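Protein Ves (Pseudomonas fluorescens, PDB 5FCC) is of unknown biochemical function but, as a HutD-family protein with two cupin modules, is probably connected with histidine utilisation. Local coordinates at residues 29-34 with 48-53; 114-119 with 185-190. All coordinates share one frame; numbering follows the deposited sequence.

Overall arrangement
Contact 1 pairs two neighbouring strands within a sheet, whereas contact 2 packs the next strand of that sheet against a strand of another; their centres lie 11 Å apart. The two meet because 48-53 and 114-119 are adjacent: S50 O is 2.7 Å from N117 N, a probable hydrogen bond, and I51 CG2 packs 3.4 Å from D115 O. E32 and R114 also pair, but at a modelled distance too short to be trusted. A bound ethanediol, probably from the crystallisation liquor, lies by D115 and N117 of contact 2 and about 3 Å from the side chain of A52 in contact 1, on the sheet face turned away from contact 2's apolar core.

Contact 1. Residues 29-34 with 48-53; sequences GSTEEI and RLSIAD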
# COMPACT_ATOMS: atom_id res chain seq x y z
N GLY A 29 -9.39 11.78 6.57
CA GLY A 29 -9.03 11.86 5.17
C GLY A 29 -8.52 10.51 4.70
O GLY A 29 -8.82 9.48 5.29
N SER A 30 -7.73 10.55 3.63
CA SER A 30 -7.30 9.34 2.97
C SER A 30 -5.86 9.51 2.51
O SER A 30 -5.33 10.62 2.44
CB SER A 30 -8.20 9.02 1.78
OG SER A 30 -8.23 10.13 0.90
N THR A 31 -5.23 8.39 2.18
CA THR A 31 -3.87 8.37 1.68
C THR A 31 -3.86 7.56 0.40
O THR A 31 -4.37 6.44 0.37
CB THR A 31 -2.89 7.80 2.70
OG1 THR A 31 -2.91 8.62 3.86
CG2 THR A 31 -1.47 7.76 2.13
N GLU A 32 -3.35 8.16 -0.66
CA GLU A 32 -3.07 7.44 -1.89
C GLU A 32 -1.61 7.00 -1.88
O GLU A 32 -0.70 7.85 -1.82
CB GLU A 32 -3.36 8.28 -3.12
CG GLU A 32 -4.76 8.80 -3.17
CD GLU A 32 -4.92 9.88 -4.20
OE1 GLU A 32 -4.72 9.63 -5.41
OE2 GLU A 32 -5.21 11.02 -3.76
N GLU A 33 -1.41 5.69 -1.94
CA GLU A 33 -0.07 5.13 -2.04
C GLU A 33 0.48 5.43 -3.42
O GLU A 33 -0.23 5.26 -4.42
CB GLU A 33 -0.11 3.62 -1.80
CG GLU A 33 1.20 2.94 -2.09
CD GLU A 33 2.16 3.06 -0.91
OE1 GLU A 33 1.74 3.60 0.15
OE2 GLU A 33 3.30 2.60 -1.06
N ILE A 34 1.71 5.91 -3.48
CA ILE A 34 2.38 6.07 -4.75
C ILE A 34 3.36 4.91 -4.89
O ILE A 34 3.28 4.12 -5.84
CB ILE A 34 3.11 7.41 -4.86
CG1 ILE A 34 2.13 8.59 -4.77
CG2 ILE A 34 3.92 7.44 -6.13
CD1 ILE A 34 2.83 9.99 -4.94
N ARG A 48 8.66 6.09 1.83
CA ARG A 48 7.36 6.00 1.19
C ARG A 48 7.00 7.34 0.55
O ARG A 48 7.27 8.40 1.11
CB ARG A 48 6.30 5.58 2.22
CG ARG A 48 4.93 5.41 1.64
CD ARG A 48 3.93 5.31 2.76
NE ARG A 48 2.62 5.03 2.19
CZ ARG A 48 1.49 5.14 2.87
NH1 ARG A 48 1.54 5.54 4.14
NH2 ARG A 48 0.33 4.85 2.28
N LEU A 49 6.42 7.29 -0.65
CA LEU A 49 5.78 8.43 -1.27
C LEU A 49 4.28 8.19 -1.26
O LEU A 49 3.82 7.07 -1.55
CB LEU A 49 6.23 8.61 -2.70
CG LEU A 49 7.39 9.53 -2.97
CD1 LEU A 49 8.47 9.24 -2.03
CD2 LEU A 49 7.83 9.28 -4.36
N SER A 50 3.53 9.23 -0.95
CA SER A 50 2.08 9.11 -0.95
C SER A 50 1.49 10.50 -1.09
O SER A 50 2.17 11.51 -0.84
CB SER A 50 1.58 8.44 0.32
OG SER A 50 1.81 9.28 1.45
N ILE A 51 0.23 10.55 -1.52
CA ILE A 51 -0.57 11.77 -1.49
C ILE A 51 -1.58 11.62 -0.37
O ILE A 51 -2.34 10.64 -0.34
CB ILE A 51 -1.26 12.02 -2.82
CG1 ILE A 51 -0.23 12.16 -3.92
CG2 ILE A 51 -2.15 13.28 -2.70
CD1 ILE A 51 -0.90 12.06 -5.28
N ALA A 52 -1.56 12.55 0.57
CA ALA A 52 -2.54 12.56 1.64
C ALA A 52 -3.62 13.56 1.27
O ALA A 52 -3.32 14.70 0.87
CB ALA A 52 -1.92 12.85 2.99
N ASP A 53 -4.87 13.10 1.30
CA ASP A 53 -6.04 13.95 1.22
C ASP A 53 -6.46 14.28 2.65
O ASP A 53 -6.80 13.38 3.42
CB ASP A 53 -7.18 13.23 0.49
CG ASP A 53 -6.97 13.13 -1.01
OD1 ASP A 53 -5.92 12.60 -1.46
OD2 ASP A 53 -7.88 13.58 -1.75
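The R48 guanidinium receives E33 OE1 at its edge, close to its plane, while the CB of S50 lies 3.9 Å above one face, offset toward the rim. T31 CG2 approaches obliquely, 3.4 Å from R48 NH2. Carboxylate and guanidinium are nearly coplanar, 23° apart, and two nitrogens grip the same oxygen: R48 NE reaches E33 OE1 at 2.6 Å from the syn side, and R48 NH2 meets it at 2.8 Å nearly along the C-O bond. Sharing one acceptor leaves both bonds bent. The salt bridge spans the strands because R48 runs extended while E33, whose CG is anti to the backbone N (chi1 172°), turns back at chi2 (82°). R36 adds a second positive partner to this oxygen, and W14 of the second subunit packs on E33.

Beneath this lies an antiparallel beta hairpin of the cupin fold, in which S30 with D53 and E32 with I51 are hydrogen-bonded pairs, and T31 with A52 and E33 with S50 are non-hydrogen-bonded ones. E32 N donates to I51 O at 2.7 Å, and I51 N returns a bond to E32 O. Further along, I34 N reaches L49 O.

The two sheet faces differ in character. T31 and E33 share one with S50 and A52, and there T31 OG1 is bonded to W24. On the other, E32 OE2 stands only 2.9 Å from D53 OD1, two acidic groups whose mutual repulsion is probably eased by R21, which forms a salt bridge with E32, and by R114, whose modelled approach to E32 is doubtfully short. I34 CD1 packs 3.9 Å from I51 CG1, and these isoleucines continue onto F148 of strand 144-149.

Contact 2. Residues 114-119 with 185-190; sequences RDFNLI and CLIELT. With EDO (1,2-ethanediol), chain C.
F116 and I187 reach across from strands of two facing sheets: the ring stem is anti to its own backbone nitrogen (chi1 176°), and I187 carries CG1 beside its backbone N with the chain then extended (chi2 -172°), so that the methyl CD1 advances on the ring. It arrives at the ring's edge, in its plane, with I187 CD1 3.4 Å from both F116 CE2 and F116 CZ. The same methyl lies 4.2 Å from L118 CB, and thus fits between two side chains of one strand. C185 flanks the ring in a sulfur-aromatic contact, its SG 3.9 Å from F116 CE2 and oblique to the ring, 61° off the normal. Farther along, L118 CD1 and L189 CD1 meet more loosely at 4.4 Å. F148 stacks on the F116 ring, and L49 touches it from the neighbouring strand.

D115 and N117 point the other way, to a bound ethanediol that is also hydrogen-bonded to R68. The diol's O2 is 2.7 Å from D115 OD2 and 3.3 Å from N117 CG, although the rotation of this amide is uncertain. A leucine in place of N117 would probably leave the diol and R68 facing an apolar branch, with the amide's polar contact to the diol lost.

The strands run nearly the same way, but with axes 10.3 Å apart at closest they share no sheet; only apolar side chains bridge the gap. Such face-to-face packing of two antiparallel sheets, with polar residues and a diol, which may mark a pocket, on the far face of the 113-120 sheet, is consistent with two cupin modules joined in a bicupin.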
# COMPACT_ATOMS: atom_id res chain seq x y z
N ARG A 114 -4.61 18.53 -0.37
CA ARG A 114 -3.85 17.35 -0.74
C ARG A 114 -2.36 17.64 -0.57
O ARG A 114 -1.86 18.65 -1.07
CB ARG A 114 -4.15 16.92 -2.17
CG ARG A 114 -5.64 16.71 -2.41
CD ARG A 114 -5.87 16.14 -3.77
NE ARG A 114 -5.54 14.73 -3.83
CZ ARG A 114 -5.32 14.08 -4.97
NH1 ARG A 114 -5.38 14.72 -6.13
NH2 ARG A 114 -5.04 12.80 -4.93
N ASP A 115 -1.68 16.75 0.14
CA ASP A 115 -0.25 16.82 0.37
C ASP A 115 0.49 15.74 -0.40
O ASP A 115 0.07 14.58 -0.42
CB ASP A 115 0.05 16.67 1.85
CG ASP A 115 -0.24 17.93 2.63
OD1 ASP A 115 -0.56 18.94 1.99
OD2 ASP A 115 -0.11 17.89 3.87
N PHE A 116 1.60 16.12 -1.01
CA PHE A 116 2.59 15.14 -1.41
C PHE A 116 3.47 14.84 -0.21
O PHE A 116 4.10 15.75 0.34
CB PHE A 116 3.42 15.67 -2.57
CG PHE A 116 4.51 14.76 -2.96
CD1 PHE A 116 4.21 13.53 -3.56
CD2 PHE A 116 5.84 15.10 -2.73
CE1 PHE A 116 5.23 12.65 -3.93
CE2 PHE A 116 6.87 14.25 -3.10
CZ PHE A 116 6.55 12.99 -3.71
N ASN A 117 3.51 13.57 0.21
CA ASN A 117 4.18 13.12 1.43
C ASN A 117 5.40 12.30 1.07
O ASN A 117 5.29 11.25 0.41
CB ASN A 117 3.28 12.24 2.31
CG ASN A 117 2.27 13.03 3.12
OD1 ASN A 117 2.13 14.25 2.96
ND2 ASN A 117 1.51 12.33 3.95
N LEU A 118 6.56 12.74 1.55
CA LEU A 118 7.75 11.91 1.61
C LEU A 118 7.98 11.57 3.07
O LEU A 118 7.88 12.44 3.94
CB LEU A 118 9.00 12.61 1.07
CG LEU A 118 10.31 11.94 1.44
CD1 LEU A 118 10.43 10.50 0.81
CD2 LEU A 118 11.48 12.83 1.05
N ILE A 119 8.30 10.31 3.33
CA ILE A 119 8.74 9.89 4.64
C ILE A 119 9.92 8.97 4.42
O ILE A 119 9.92 8.17 3.48
CB ILE A 119 7.60 9.21 5.44
CG1 ILE A 119 8.06 8.91 6.87
CG2 ILE A 119 7.09 7.92 4.74
CD1 ILE A 119 6.95 8.59 7.84
N CYS A 185 8.43 17.35 -8.39
CA CYS A 185 9.30 17.16 -7.24
C CYS A 185 10.32 16.08 -7.57
O CYS A 185 9.95 14.98 -8.02
CB CYS A 185 8.51 16.77 -5.99
SG CYS A 185 9.50 16.83 -4.48
N LEU A 186 11.59 16.38 -7.31
CA LEU A 186 12.70 15.45 -7.49
C LEU A 186 13.05 14.89 -6.12
O LEU A 186 13.36 15.65 -5.21
CB LEU A 186 13.93 16.14 -8.07
CG LEU A 186 13.76 16.98 -9.32
CD1 LEU A 186 15.07 17.64 -9.69
CD2 LEU A 186 13.29 16.09 -10.46
N ILE A 187 13.02 13.57 -5.99
CA ILE A 187 13.37 12.89 -4.75
C ILE A 187 14.45 11.88 -5.07
O ILE A 187 14.38 11.16 -6.08
CB ILE A 187 12.14 12.21 -4.12
CG1 ILE A 187 11.06 13.26 -3.83
CG2 ILE A 187 12.53 11.44 -2.84
CD1 ILE A 187 9.92 12.79 -3.06
N GLU A 188 15.47 11.84 -4.23
CA GLU A 188 16.57 10.90 -4.37
C GLU A 188 16.74 10.19 -3.06
O GLU A 188 16.78 10.84 -2.01
CB GLU A 188 17.86 11.58 -4.78
CG GLU A 188 17.65 12.28 -6.10
CD GLU A 188 18.82 13.08 -6.52
OE1 GLU A 188 19.96 12.66 -6.24
OE2 GLU A 188 18.57 14.14 -7.12
N LEU A 189 16.84 8.87 -3.11
CA LEU A 189 16.94 8.07 -1.91
C LEU A 189 18.01 7.02 -2.13
O LEU A 189 18.08 6.40 -3.19
CB LEU A 189 15.60 7.42 -1.57
CG LEU A 189 14.54 8.41 -1.09
CD1 LEU A 189 13.17 7.86 -1.37
CD2 LEU A 189 14.68 8.69 0.39
N THR A 190 18.87 6.85 -1.13
CA THR A 190 19.95 5.88 -1.20
C THR A 190 20.08 5.17 0.13
O THR A 190 20.15 5.82 1.17
CB THR A 190 21.26 6.56 -1.54
OG1 THR A 190 21.15 7.15 -2.84
CG2 THR A 190 22.39 5.55 -1.52
C1 EDO C . -0.79 14.39 6.35
O1 EDO C . -0.28 13.11 5.99
C2 EDO C . 0.27 15.45 6.00
O2 EDO C . 0.55 15.37 4.60